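Local coordinates for BH1408 protein (Bacillus halodurans, PDB 4E0A) that probably acts as an N-acetyltransferase of the GNAT family, moving an acetyl group from acetyl-coenzyme A to an amine, at residues 2-5 / 9-12; 74-79 / 85-90; 129-132 / 136-139. The protein carries 1 engineered substitution. All coordinates share one frame; numbering follows the deposited sequence.

Interaction 1 of 3, residues 2-5 / 9-12; sequences IIRE and QDYE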
# COMPACT_ATOMS: atom_id res chain seq x y z
N ILE A 2 -3.22 -27.67 -17.86
CA ILE A 2 -3.20 -27.94 -16.43
C ILE A 2 -2.74 -26.72 -15.64
O ILE A 2 -1.99 -25.87 -16.15
CB ILE A 2 -2.26 -29.12 -16.04
CG1 ILE A 2 -0.80 -28.77 -16.36
CG2 ILE A 2 -2.65 -30.44 -16.72
CD1 ILE A 2 0.16 -29.80 -15.85
N ILE A 3 -3.19 -26.63 -14.39
CA ILE A 3 -2.60 -25.78 -13.38
C ILE A 3 -1.90 -26.67 -12.34
O ILE A 3 -2.46 -27.67 -11.89
CB ILE A 3 -3.67 -24.88 -12.70
CG1 ILE A 3 -4.26 -23.92 -13.73
CG2 ILE A 3 -3.08 -24.10 -11.51
CD1 ILE A 3 -5.36 -23.01 -13.18
N ARG A 4 -0.67 -26.32 -12.00
CA ARG A 4 0.10 -27.08 -11.01
C ARG A 4 1.00 -26.11 -10.27
O ARG A 4 1.18 -24.99 -10.70
CB ARG A 4 0.95 -28.16 -11.69
CG ARG A 4 1.88 -27.65 -12.78
CD ARG A 4 3.00 -28.66 -13.06
NE ARG A 4 3.87 -28.24 -14.15
CZ ARG A 4 4.91 -27.42 -14.01
NH1 ARG A 4 5.21 -26.91 -12.83
NH2 ARG A 4 5.65 -27.09 -15.07
N GLU A 5 1.57 -26.55 -9.16
CA GLU A 5 2.59 -25.76 -8.51
C GLU A 5 3.84 -25.75 -9.36
O GLU A 5 4.11 -26.70 -10.08
CB GLU A 5 2.87 -26.26 -7.09
CG GLU A 5 1.70 -26.05 -6.14
CD GLU A 5 2.12 -26.03 -4.67
OE1 GLU A 5 3.27 -26.41 -4.36
OE2 GLU A 5 1.30 -25.62 -3.83
N GLN A 9 12.70 -25.73 -12.02
CA GLN A 9 12.91 -25.80 -13.47
C GLN A 9 12.02 -24.83 -14.28
O GLN A 9 12.27 -24.59 -15.46
CB GLN A 9 12.70 -27.24 -13.93
CG GLN A 9 13.08 -27.55 -15.37
CD GLN A 9 12.76 -28.99 -15.75
OE1 GLN A 9 12.26 -29.77 -14.93
NE2 GLN A 9 13.05 -29.36 -17.00
N ASP A 10 10.99 -24.28 -13.64
CA ASP A 10 10.10 -23.33 -14.31
C ASP A 10 10.67 -21.91 -14.38
O ASP A 10 10.07 -21.05 -15.01
CB ASP A 10 8.72 -23.29 -13.61
CG ASP A 10 7.96 -24.59 -13.77
OD1 ASP A 10 8.11 -25.24 -14.82
OD2 ASP A 10 7.20 -24.96 -12.85
N TYR A 11 11.82 -21.69 -13.74
CA TYR A 11 12.34 -20.33 -13.57
C TYR A 11 12.41 -19.51 -14.87
O TYR A 11 11.90 -18.39 -14.93
CB TYR A 11 13.71 -20.31 -12.86
CG TYR A 11 14.36 -18.96 -13.03
CD1 TYR A 11 13.86 -17.85 -12.34
CD2 TYR A 11 15.41 -18.76 -13.91
CE1 TYR A 11 14.41 -16.59 -12.52
CE2 TYR A 11 15.97 -17.50 -14.10
CZ TYR A 11 15.47 -16.42 -13.39
OH TYR A 11 16.00 -15.17 -13.57
N GLU A 12 13.06 -20.06 -15.89
CA GLU A 12 13.32 -19.28 -17.10
C GLU A 12 12.04 -18.76 -17.74
O GLU A 12 11.95 -17.59 -18.10
CB GLU A 12 14.17 -20.08 -18.11
CG GLU A 12 15.66 -19.92 -17.85
CD GLU A 12 16.55 -20.78 -18.73
OE1 GLU A 12 16.06 -21.34 -19.73
OE2 GLU A 12 17.76 -20.88 -18.41

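Interaction 2 of 3, residues 74-79 / 85-90; sequences LVQTPL and QRKTVY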
# COMPACT_ATOMS: atom_id res chain seq x y z
N LEU A 74 0.81 -16.39 2.31
CA LEU A 74 -0.12 -16.42 3.44
C LEU A 74 0.38 -15.40 4.46
O LEU A 74 1.49 -15.53 5.00
CB LEU A 74 -0.16 -17.82 4.06
CG LEU A 74 -1.38 -18.14 4.90
CD1 LEU A 74 -2.64 -18.01 4.05
CD2 LEU A 74 -1.26 -19.54 5.49
N VAL A 75 -0.43 -14.38 4.74
CA VAL A 75 -0.01 -13.27 5.59
C VAL A 75 -0.90 -13.22 6.83
O VAL A 75 -2.12 -13.28 6.71
CB VAL A 75 -0.09 -11.91 4.84
CG1 VAL A 75 0.25 -10.75 5.76
CG2 VAL A 75 0.83 -11.93 3.60
N GLN A 76 -0.30 -13.13 8.01
CA GLN A 76 -1.08 -13.07 9.25
C GLN A 76 -0.60 -11.90 10.07
O GLN A 76 0.59 -11.77 10.33
CB GLN A 76 -0.97 -14.37 10.05
CG GLN A 76 -1.81 -14.38 11.33
CD GLN A 76 -2.99 -15.33 11.27
OE1 GLN A 76 -4.11 -14.96 11.61
NE2 GLN A 76 -2.74 -16.56 10.84
N THR A 77 -1.52 -11.03 10.46
CA THR A 77 -1.14 -9.87 11.28
C THR A 77 -1.71 -10.07 12.67
O THR A 77 -2.81 -10.61 12.82
CB THR A 77 -1.63 -8.54 10.67
OG1 THR A 77 -3.04 -8.60 10.45
CG2 THR A 77 -0.94 -8.26 9.36
N PRO A 78 -0.97 -9.63 13.70
CA PRO A 78 -1.36 -9.98 15.06
C PRO A 78 -2.48 -9.09 15.56
O PRO A 78 -2.70 -8.00 15.04
CB PRO A 78 -0.09 -9.69 15.87
CG PRO A 78 0.51 -8.50 15.15
CD PRO A 78 0.23 -8.76 13.67
N LEU A 79 -3.18 -9.55 16.59
CA LEU A 79 -4.14 -8.71 17.28
C LEU A 79 -3.40 -7.52 17.87
O LEU A 79 -2.35 -7.68 18.50
CB LEU A 79 -4.85 -9.52 18.37
CG LEU A 79 -5.89 -8.76 19.19
CD1 LEU A 79 -7.03 -8.23 18.32
CD2 LEU A 79 -6.41 -9.63 20.32
N GLN A 85 -6.96 -8.69 14.24
CA GLN A 85 -6.08 -9.74 13.75
C GLN A 85 -6.54 -10.12 12.35
O GLN A 85 -7.74 -10.27 12.09
CB GLN A 85 -6.17 -10.94 14.68
CG GLN A 85 -5.36 -12.16 14.23
CD GLN A 85 -5.37 -13.27 15.27
OE1 GLN A 85 -5.56 -13.01 16.46
NE2 GLN A 85 -5.18 -14.50 14.82
N ARG A 86 -5.60 -10.32 11.43
CA ARG A 86 -6.00 -10.54 10.06
C ARG A 86 -5.19 -11.62 9.35
O ARG A 86 -3.96 -11.66 9.44
CB ARG A 86 -5.90 -9.22 9.29
CG ARG A 86 -6.75 -9.16 8.07
CD ARG A 86 -7.06 -7.73 7.73
NE ARG A 86 -7.41 -7.60 6.33
CZ ARG A 86 -8.61 -7.88 5.85
NH1 ARG A 86 -9.56 -8.28 6.67
NH2 ARG A 86 -8.84 -7.74 4.55
N LYS A 87 -5.89 -12.49 8.64
CA LYS A 87 -5.26 -13.53 7.84
C LYS A 87 -5.69 -13.34 6.38
O LYS A 87 -6.88 -13.32 6.06
CB LYS A 87 -5.69 -14.91 8.36
CG LYS A 87 -4.92 -16.08 7.74
CD LYS A 87 -5.36 -17.42 8.35
CE LYS A 87 -4.45 -18.55 7.85
NZ LYS A 87 -4.86 -19.88 8.40
N THR A 88 -4.71 -13.18 5.49
CA THR A 88 -5.04 -12.99 4.08
C THR A 88 -4.15 -13.81 3.17
O THR A 88 -3.11 -14.34 3.59
CB THR A 88 -4.88 -11.51 3.64
OG1 THR A 88 -3.57 -11.04 3.97
CG2 THR A 88 -5.94 -10.61 4.30
N VAL A 89 -4.57 -13.91 1.92
CA VAL A 89 -3.66 -14.33 0.86
C VAL A 89 -3.25 -13.08 0.11
O VAL A 89 -4.11 -12.32 -0.34
CB VAL A 89 -4.34 -15.30 -0.13
CG1 VAL A 89 -3.45 -15.51 -1.34
CG2 VAL A 89 -4.66 -16.61 0.55
N TYR A 90 -1.95 -12.85 -0.02
CA TYR A 90 -1.48 -11.69 -0.76
C TYR A 90 -0.87 -12.14 -2.08
O TYR A 90 0.07 -12.94 -2.11
CB TYR A 90 -0.45 -10.91 0.03
CG TYR A 90 0.01 -9.65 -0.68
CD1 TYR A 90 -0.80 -8.52 -0.72
CD2 TYR A 90 1.25 -9.59 -1.32
CE1 TYR A 90 -0.38 -7.36 -1.37
CE2 TYR A 90 1.66 -8.44 -1.98
CZ TYR A 90 0.84 -7.32 -1.99
OH TYR A 90 1.24 -6.17 -2.63
O HOH W 1 -3.22 -10.19 6.75
O HOH W 2 -2.84 -12.13 17.53

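Interaction 3 of 3, residues 129-132 / 136-139; sequences VYDF and AKAF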
# COMPACT_ATOMS: atom_id res chain seq x y z
N VAL A 129 -2.05 -2.91 -7.12
CA VAL A 129 -1.94 -2.63 -8.54
C VAL A 129 -1.67 -1.13 -8.78
O VAL A 129 -2.21 -0.27 -8.08
CB VAL A 129 -3.20 -3.11 -9.29
CG1 VAL A 129 -4.44 -2.35 -8.80
CG2 VAL A 129 -3.01 -2.96 -10.80
N TYR A 130 -0.82 -0.84 -9.75
CA TYR A 130 -0.50 0.55 -10.08
C TYR A 130 -1.60 1.25 -10.86
O TYR A 130 -2.26 0.63 -11.69
CB TYR A 130 0.87 0.66 -10.77
CG TYR A 130 1.97 0.61 -9.75
CD1 TYR A 130 2.38 -0.60 -9.22
CD2 TYR A 130 2.53 1.78 -9.25
CE1 TYR A 130 3.35 -0.66 -8.26
CE2 TYR A 130 3.51 1.74 -8.28
CZ TYR A 130 3.92 0.51 -7.79
OH TYR A 130 4.90 0.43 -6.82
N ASP A 131 -1.78 2.54 -10.58
CA ASP A 131 -2.92 3.31 -11.09
C ASP A 131 -3.00 3.33 -12.62
O ASP A 131 -4.09 3.34 -13.18
CB ASP A 131 -2.85 4.75 -10.53
CG ASP A 131 -3.93 5.67 -11.08
OD1 ASP A 131 -5.13 5.43 -10.80
OD2 ASP A 131 -3.59 6.66 -11.77
N PHE A 132 -1.86 3.31 -13.29
CA PHE A 132 -1.85 3.35 -14.76
C PHE A 132 -2.39 2.06 -15.40
O PHE A 132 -2.72 2.04 -16.59
CB PHE A 132 -0.44 3.59 -15.28
CG PHE A 132 0.48 2.39 -15.15
CD1 PHE A 132 1.28 2.22 -14.04
CD2 PHE A 132 0.52 1.42 -16.15
CE1 PHE A 132 2.12 1.13 -13.93
CE2 PHE A 132 1.34 0.32 -16.04
CZ PHE A 132 2.14 0.17 -14.93
N ALA A 136 -5.11 -4.50 -15.83
CA ALA A 136 -5.21 -5.29 -14.60
C ALA A 136 -6.39 -4.89 -13.72
O ALA A 136 -7.05 -5.75 -13.11
CB ALA A 136 -3.90 -5.24 -13.82
N LYS A 137 -6.66 -3.60 -13.61
CA LYS A 137 -7.81 -3.16 -12.83
C LYS A 137 -9.13 -3.75 -13.36
O LYS A 137 -9.96 -4.23 -12.58
CB LYS A 137 -7.87 -1.63 -12.75
CG LYS A 137 -6.76 -1.02 -11.88
CD LYS A 137 -7.02 0.44 -11.51
CE LYS A 137 -6.74 1.39 -12.66
NZ LYS A 137 -6.82 2.82 -12.23
N ALA A 138 -9.32 -3.72 -14.67
CA ALA A 138 -10.54 -4.26 -15.27
C ALA A 138 -10.65 -5.75 -15.01
O ALA A 138 -11.73 -6.27 -14.80
CB ALA A 138 -10.56 -3.99 -16.76
N PHE A 139 -9.51 -6.44 -15.04
CA PHE A 139 -9.48 -7.88 -14.81
C PHE A 139 -9.89 -8.15 -13.36
O PHE A 139 -10.79 -8.94 -13.10
CB PHE A 139 -8.08 -8.42 -15.10
CG PHE A 139 -7.86 -9.85 -14.71
CD1 PHE A 139 -8.33 -10.89 -15.50
CD2 PHE A 139 -7.14 -10.16 -13.56
CE1 PHE A 139 -8.12 -12.22 -15.14
CE2 PHE A 139 -6.90 -11.48 -13.20
CZ PHE A 139 -7.41 -12.51 -13.98

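Interaction 1 of 3, residues 2-5 / 9-12
R4 and D10 meet end-on: the two terminal nitrogens of the guanidinium take one carboxylate oxygen each. NH1 of R4 gives a hydrogen bond to OD2 of D10 at 2.8 Å, and NH2 of R4 reaches OD1 of D10 at 3.1 Å, almost straight (N-H...O 177°). Both acceptors lie in the guanidinium plane and are met on the syn side, OD1 from somewhat outside the carboxylate plane. The two flat groups are nearly coplanar, 23° apart, the end-on bidentate form of the arginine-aspartate salt bridge.

R4 sits on the edge strand 2-5, bonded to strand 54-62 through the backbones of R4 and V58. D10 belongs to the short 3-10 segment that leads into helix 11-28. The bridge thus spans the turn between the first strand and first helix of a GNAT fold, where the closest CA atoms, those of E5 and D10, are still 9.8 Å apart.

The arginine side chain reaches across from one residue earlier. Its chain runs extended from CG to NE after leaving the backbone with CG between N and the carbonyl carbon (chi1 55°), and along the way it packs on V58 and V60. NH1 serves a second acceptor as well, the carbonyl O of E5 at 3.0 Å, so one nitrogen ties the end of the strand to the carboxylate. D10 is buried, and its OD2 also accepts the backbone N-H of T7 within the turn. Three donors on its two oxygens are likely to favour the charged carboxylate.

Interaction 2 of 3, residues 74-79 / 85-90
Q85 lies across the end of the opposite strand, its CG 3.3 Å from O of T77. Its amide splits its work: NE2 makes a weak bond to OE1 of Q76 at 3.4 Å, with the two amide planes inclined at 74°, while OE1 is joined to the N-H of L79 through a water. R86 comes next, in a hydrogen-bonded antiparallel pair with T77; its O takes the N-H of T77 at 2.7 Å, and its N-H returns to O of T77. The guanidinium turns elsewhere, to a salt bridge with E126. K87, in a non-hydrogen-bonded pair with Q76, has CG anti to its N (chi1 -171°), the straight chain laying CD 3.7 Å from NE2 of Q76 before NZ reaches O of H120. T88 exchanges two backbone bonds with V75, each 2.9 Å between N and O, and a water links its OG1 to O of V75. V89 sets CG2 4.3 Å from CD1 of L74. Y90 touches CG2 of V75 through its CB, while its hydroxyl bonds to D128. Close to antiparallel, at 164°, the two strands form a beta hairpin, the pairing of neighbouring central strands characteristic of the GNAT sheet.

Interaction 3 of 3, residues 129-132 / 136-139
V129 presents its two methyls to different residues of helix 134-142. CG2 meets CB of A136 at 3.9 Å, an apolar touch between buried groups, whereas CG1 stands 4.1 Å from CG of K137. Valine and lysine cross at about a right angle, so the lysine's CG methylene passes the methyl instead of running along it.

A turn at chi3 (-77°) then brings NZ to the segment after the strand, where D131 offers two oxygens. The carbonyl O of D131 receives the hydrogen bond at 2.9 Å, with NZ in the carbonyl plane, on a lone pair. Carboxylate OD1 of D131 lies farther from NZ, at 3.4 Å, close enough for a salt bridge; the aspartate side chain sets out away from the helix, but its carboxylate turns back to the amine. D134 adds a long, weak ion pair to the same nitrogen. Shortened to an alanine, the residue at K137 would probably leave O and OD1 of D131 without the ammonium group they share and the CG1 methyl of V129 without its aliphatic neighbour.

The contact closes the turn from strand 124-130, the outermost strand of this chain, to the helix after it, near the start of which N133 OD1 bonds to N of A136. V129 and Y130 also pair with an antiparallel strand of the second subunit, so the sheet runs on across the interface. One lysine thus combines an apolar stem with an ionic head: CG packs on V129, and the charge is probably shared between a peptide oxygen and a carboxylate.

In the fold
All three contacts reach one mixed sheet, in which strand 2-5 and strand 124-130 are the outermost strands within the chain. Interactions 1 and 3 lie on opposite sides of the chain's centre, 25 Å apart between centres. The hairpin of interaction 2 is nearer to interaction 3, about 6 Å between nearest atoms, on neighbouring strands 86-96 and 124-130. A bound phosphate ion, probably from the crystallisation liquor, lies about 5 Å from the side chain of Y90, and one lies about as far from that of V129; in GNAT enzymes the gap between the corresponding strands usually receives acetyl-coenzyme A. Interactions 2 and 3 also touch the second subunit, whereas interaction 1 does not.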